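PDB 3MMG: nuclear inclusion protein A from Tobacco vein mottling virus, which probably acts as a chymotrypsin-like (3C-type) cysteine protease of peptidase family C4, cutting peptide bonds at sequence-specific sites. Local coordinates for residues A[101-113]-A[122-134]. The protein carries 3 engineered substitutions. Residues are numbered along the deposited sequence; the frame is centred on the assembly and turned at random. Where two conformers were deposited one is given.
Sequences RQPTIKDRVCMVS and SSLVSESSHIVHK
The antiparallel hairpin of strands 109-116 and 121-133, part of the six-stranded C-terminal barrel of this chymotrypsin-like fold, pairs V109 with S129 and S113 with L124. Reciprocal backbone bonds join each of these two pairs; V109 N to S129 O is 2.9 Å long and nearly straight at 164°. Between them the register slips by one residue: V109 pairs with S129 but V112 with V125, so three steps on 109-113 match four on 122-134, consistent with a beta bulge. S126 fills the irregularity. Its backbone N reaches M111 O at 2.9 Å, while its hydroxyl replaces a carbonyl as acceptor, M111 N lying 2.8 Å from S126 OG. A chi1 of 73° folds OG back over its own main chain, where it can accept from M111 N and donate to E127 O.

C110 CB rests on V125 CG2 (3.6 Å). Beyond the ladder, I131 crosses V109 at about a right angle, CG2 to CG2 3.5 Å; its CD1 extends to P103 CB (3.7 Å), and W140 adjoins both P103 and I131. At the bulge, then, a serine hydroxyl takes the M111 N-H in place of a carbonyl, and farther on a water accepts from I131 N and lies 2.7 Å from D107 O, bridging the two backbones.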
loop_
_atom_site.group_PDB
_atom_site.type_symbol
_atom_site.label_atom_id
_atom_site.label_comp_id
_atom_site.label_asym_id
_atom_site.label_seq_id
_atom_site.Cartn_x
_atom_site.Cartn_y
_atom_site.Cartn_z
ATOM N N ARG A 101 -7.324 0.380 9.988
ATOM C CA ARG A 101 -8.788 0.531 10.052
ATOM C C ARG A 101 -9.288 1.332 8.873
ATOM O O ARG A 101 -8.525 1.910 8.144
ATOM C CB ARG A 101 -9.217 1.178 11.356
ATOM C CG ARG A 101 -8.798 2.601 11.529
ATOM C CD ARG A 101 -9.460 3.285 12.729
ATOM N NE ARG A 101 -8.807 4.578 12.958
ATOM C CZ ARG A 101 -9.099 5.720 12.315
ATOM N NH1 ARG A 101 -10.062 5.778 11.385
ATOM N NH2 ARG A 101 -8.413 6.816 12.601
ATOM N N GLN A 102 -10.598 1.375 8.706
ATOM C CA GLN A 102 -11.165 2.191 7.646
ATOM C C GLN A 102 -11.100 3.679 8.060
ATOM O O GLN A 102 -11.297 4.015 9.238
ATOM C CB GLN A 102 -12.633 1.845 7.467
ATOM C CG GLN A 102 -12.935 0.489 6.875
ATOM C CD GLN A 102 -14.428 0.380 6.602
ATOM O OE1 GLN A 102 -15.226 0.305 7.538
ATOM N NE2 GLN A 102 -14.807 0.418 5.336
ATOM N N PRO A 103 -10.933 4.578 7.090
ATOM C CA PRO A 103 -10.988 6.009 7.396
ATOM C C PRO A 103 -12.405 6.448 7.713
ATOM O O PRO A 103 -13.374 5.779 7.323
ATOM C CB PRO A 103 -10.569 6.702 6.089
ATOM C CG PRO A 103 -10.259 5.616 5.090
ATOM C CD PRO A 103 -10.752 4.307 5.650
ATOM N N THR A 104 -12.505 7.587 8.374
ATOM C CA THR A 104 -13.794 8.235 8.589
ATOM C C THR A 104 -13.642 9.697 8.240
ATOM O O THR A 104 -12.519 10.185 8.053
ATOM C CB THR A 104 -14.298 8.143 10.052
ATOM O OG1 THR A 104 -13.647 9.142 10.848
ATOM C CG2 THR A 104 -14.051 6.757 10.653
ATOM N N ILE A 105 -14.766 10.404 8.177
ATOM C CA ILE A 105 -14.719 11.835 7.857
ATOM C C ILE A 105 -14.124 12.691 8.980
ATOM O O ILE A 105 -13.999 13.907 8.823
ATOM C CB ILE A 105 -16.101 12.396 7.433
ATOM C CG1 ILE A 105 -17.148 12.201 8.534
ATOM C CG2 ILE A 105 -16.533 11.781 6.111
ATOM C CD1 ILE A 105 -18.459 13.009 8.238
ATOM N N LYS A 106 -13.772 12.072 10.111
ATOM C CA LYS A 106 -13.013 12.786 11.139
ATOM C C LYS A 106 -11.514 12.831 10.800
ATOM O O LYS A 106 -10.794 13.741 11.214
ATOM C CB LYS A 106 -13.216 12.120 12.504
ATOM C CG LYS A 106 -12.501 12.820 13.684
ATOM C CD LYS A 106 -12.833 12.161 15.045
ATOM C CE LYS A 106 -11.800 12.584 16.087
ATOM N NZ LYS A 106 -12.299 12.289 17.467
ATOM N N ASP A 107 -11.050 11.838 10.056
ATOM C CA ASP A 107 -9.614 11.672 9.859
ATOM C C ASP A 107 -8.960 12.703 8.966
ATOM O O ASP A 107 -9.543 13.162 7.978
ATOM C CB ASP A 107 -9.359 10.318 9.218
ATOM C CG ASP A 107 -9.445 9.188 10.218
ATOM O OD1 ASP A 107 -8.810 9.291 11.297
ATOM O OD2 ASP A 107 -10.171 8.224 9.922
ATOM N N ARG A 108 -7.713 13.004 9.287
ATOM C CA ARG A 108 -6.812 13.603 8.320
ATOM C C ARG A 108 -5.613 12.658 8.275
ATOM O O ARG A 108 -5.342 11.936 9.249
ATOM C CB ARG A 108 -6.382 14.998 8.781
ATOM C CG ARG A 108 -7.602 15.924 8.982
ATOM C CD ARG A 108 -7.193 17.358 9.213
ATOM N NE ARG A 108 -6.518 17.575 10.498
ATOM C CZ ARG A 108 -7.156 17.833 11.643
ATOM N NH1 ARG A 108 -8.488 17.859 11.671
ATOM N NH2 ARG A 108 -6.474 18.061 12.765
ATOM N N VAL A 109 -4.914 12.656 7.144
ATOM C CA VAL A 109 -3.853 11.649 6.938
ATOM C C VAL A 109 -2.506 12.254 6.559
ATOM O O VAL A 109 -2.444 13.305 5.905
ATOM C CB VAL A 109 -4.234 10.578 5.860
ATOM C CG1 VAL A 109 -5.441 9.741 6.307
ATOM C CG2 VAL A 109 -4.478 11.236 4.493
ATOM N N CYS A 110 -1.428 11.596 7.014
ATOM C CA CYS A 110 -0.049 11.839 6.511
ATOM C C CYS A 110 0.472 10.623 5.771
ATOM O O CYS A 110 0.249 9.488 6.213
ATOM C CB CYS A 110 0.935 12.100 7.653
ATOM S SG CYS A 110 0.687 13.600 8.564
ATOM N N MET A 111 1.221 10.845 4.687
ATOM C CA MET A 111 1.862 9.735 4.011
ATOM C C MET A 111 3.168 9.466 4.733
ATOM O O MET A 111 3.895 10.400 5.110
ATOM C CB MET A 111 2.062 10.067 2.537
ATOM C CG MET A 111 2.569 8.865 1.736
ATOM S SD MET A 111 2.612 9.235 -0.041
ATOM C CE MET A 111 0.889 9.544 -0.393
ATOM N N VAL A 112 3.467 8.186 4.913
ATOM C CA VAL A 112 4.697 7.778 5.582
ATOM C C VAL A 112 5.522 6.925 4.614
ATOM O O VAL A 112 4.977 6.070 3.914
ATOM C CB VAL A 112 4.392 6.974 6.841
ATOM C CG1 VAL A 112 5.699 6.405 7.410
ATOM C CG2 VAL A 112 3.697 7.850 7.877
ATOM N N SER A 113 6.837 7.122 4.613
ATOM C CA SER A 113 7.696 6.278 3.780
ATOM C C SER A 113 9.030 6.073 4.504
ATOM O O SER A 113 9.189 6.421 5.696
ATOM C CB SER A 113 7.864 6.920 2.392
ATOM O OG SER A 113 8.579 6.096 1.488
ATOM N N SER A 122 15.730 5.448 7.390
ATOM C CA SER A 122 15.178 6.627 8.070
ATOM C C SER A 122 13.721 6.797 7.681
ATOM O O SER A 122 13.318 6.405 6.586
ATOM C CB SER A 122 15.961 7.893 7.731
ATOM O OG SER A 122 15.852 8.175 6.353
ATOM N N SER A 123 12.955 7.402 8.583
ATOM C CA SER A 123 11.528 7.643 8.374
ATOM C C SER A 123 11.268 8.955 7.646
ATOM O O SER A 123 11.952 9.961 7.889
ATOM C CB SER A 123 10.782 7.666 9.718
ATOM O OG SER A 123 11.317 8.651 10.610
ATOM N N LEU A 124 10.218 8.954 6.827
ATOM C CA LEU A 124 9.798 10.155 6.100
ATOM C C LEU A 124 8.308 10.357 6.329
ATOM O O LEU A 124 7.558 9.394 6.372
ATOM C CB LEU A 124 10.073 9.990 4.605
ATOM C CG LEU A 124 11.446 9.384 4.224
ATOM C CD1 LEU A 124 11.454 8.884 2.810
ATOM C CD2 LEU A 124 12.514 10.378 4.447
ATOM N N VAL A 125 7.883 11.604 6.496
ATOM C CA VAL A 125 6.454 11.861 6.673
ATOM C C VAL A 125 6.062 13.131 5.912
ATOM O O VAL A 125 6.842 14.074 5.819
ATOM C CB VAL A 125 6.037 11.924 8.175
ATOM C CG1 VAL A 125 6.692 13.085 8.901
ATOM C CG2 VAL A 125 4.518 12.018 8.300
ATOM N N SER A 126 4.865 13.117 5.328
ATOM C CA SER A 126 4.394 14.247 4.515
ATOM C C SER A 126 3.573 15.219 5.349
ATOM O O SER A 126 3.319 14.994 6.541
ATOM C CB SER A 126 3.483 13.763 3.387
ATOM O OG SER A 126 2.212 13.358 3.903
ATOM N N GLU A 127 3.141 16.319 4.709
ATOM C CA GLU A 127 2.109 17.159 5.344
ATOM C C GLU A 127 0.825 16.356 5.477
ATOM O O GLU A 127 0.593 15.387 4.733
ATOM C CB GLU A 127 1.824 18.397 4.475
ATOM C CG GLU A 127 2.853 19.510 4.601
ATOM C CD GLU A 127 2.317 20.795 4.013
ATOM O OE1 GLU A 127 2.250 20.904 2.767
ATOM O OE2 GLU A 127 1.957 21.691 4.801
ATOM N N SER A 128 -0.033 16.782 6.400
ATOM C CA SER A 128 -1.313 16.077 6.583
ATOM C C SER A 128 -2.324 16.590 5.568
ATOM O O SER A 128 -2.265 17.751 5.146
ATOM C CB SER A 128 -1.887 16.242 7.999
ATOM O OG SER A 128 -2.312 17.571 8.242
ATOM N N SER A 129 -3.280 15.736 5.224
ATOM C CA SER A 129 -4.295 16.091 4.241
ATOM C C SER A 129 -5.697 15.742 4.702
ATOM O O SER A 129 -5.921 14.741 5.372
ATOM C CB SER A 129 -4.032 15.338 2.935
ATOM O OG SER A 129 -5.008 15.647 1.936
ATOM N N HIS A 130 -6.643 16.578 4.294
ATOM C CA HIS A 130 -8.044 16.233 4.400
ATOM C C HIS A 130 -8.309 15.126 3.400
ATOM O O HIS A 130 -7.525 14.942 2.449
ATOM C CB HIS A 130 -8.914 17.464 4.098
ATOM C CG HIS A 130 -8.477 18.666 4.863
ATOM N ND1 HIS A 130 -8.557 18.735 6.241
ATOM C CD2 HIS A 130 -7.909 19.827 4.461
ATOM C CE1 HIS A 130 -8.077 19.895 6.651
ATOM N NE2 HIS A 130 -7.650 20.564 5.593
ATOM N N ILE A 131 -9.394 14.385 3.627
ATOM C CA ILE A 131 -9.755 13.267 2.723
ATOM C C ILE A 131 -11.217 13.316 2.346
ATOM O O ILE A 131 -12.032 13.892 3.088
ATOM C CB ILE A 131 -9.388 11.907 3.322
ATOM C CG1 ILE A 131 -10.112 11.666 4.659
ATOM C CG2 ILE A 131 -7.854 11.876 3.602
ATOM C CD1 ILE A 131 -9.950 10.235 5.237
ATOM N N VAL A 132 -11.535 12.752 1.178
ATOM C CA VAL A 132 -12.927 12.731 0.703
ATOM C C VAL A 132 -13.172 11.405 -0.003
ATOM O O VAL A 132 -12.454 11.080 -0.953
ATOM C CB VAL A 132 -13.224 13.896 -0.286
ATOM C CG1 VAL A 132 -14.695 13.810 -0.798
ATOM C CG2 VAL A 132 -12.942 15.258 0.326
ATOM N N HIS A 133 -14.195 10.678 0.449
ATOM C CA HIS A 133 -14.504 9.367 -0.092
ATOM C C HIS A 133 -15.088 9.472 -1.495
ATOM O O HIS A 133 -15.929 10.350 -1.768
ATOM C CB HIS A 133 -15.490 8.658 0.843
ATOM C CG HIS A 133 -15.925 7.319 0.350
ATOM N ND1 HIS A 133 -15.049 6.270 0.167
ATOM C CD2 HIS A 133 -17.148 6.864 -0.028
ATOM C CE1 HIS A 133 -15.721 5.217 -0.283
ATOM N NE2 HIS A 133 -16.995 5.549 -0.396
ATOM N N LYS A 134 -14.631 8.580 -2.377
ATOM C CA LYS A 134 -15.186 8.437 -3.723
ATOM C C LYS A 134 -16.311 7.393 -3.694
ATOM O O LYS A 134 -16.089 6.195 -3.455
ATOM C CB LYS A 134 -14.089 8.090 -4.722
ATOM C CG LYS A 134 -14.575 7.969 -6.172
ATOM C CD LYS A 134 -14.809 9.341 -6.779
ATOM C CE LYS A 134 -15.176 9.220 -8.255
ATOM N NZ LYS A 134 -15.513 10.550 -8.837
HETATM O O HOH W 1 -13.585 14.539 6.075
HETATM O O HOH W 2 -10.715 14.730 6.073
#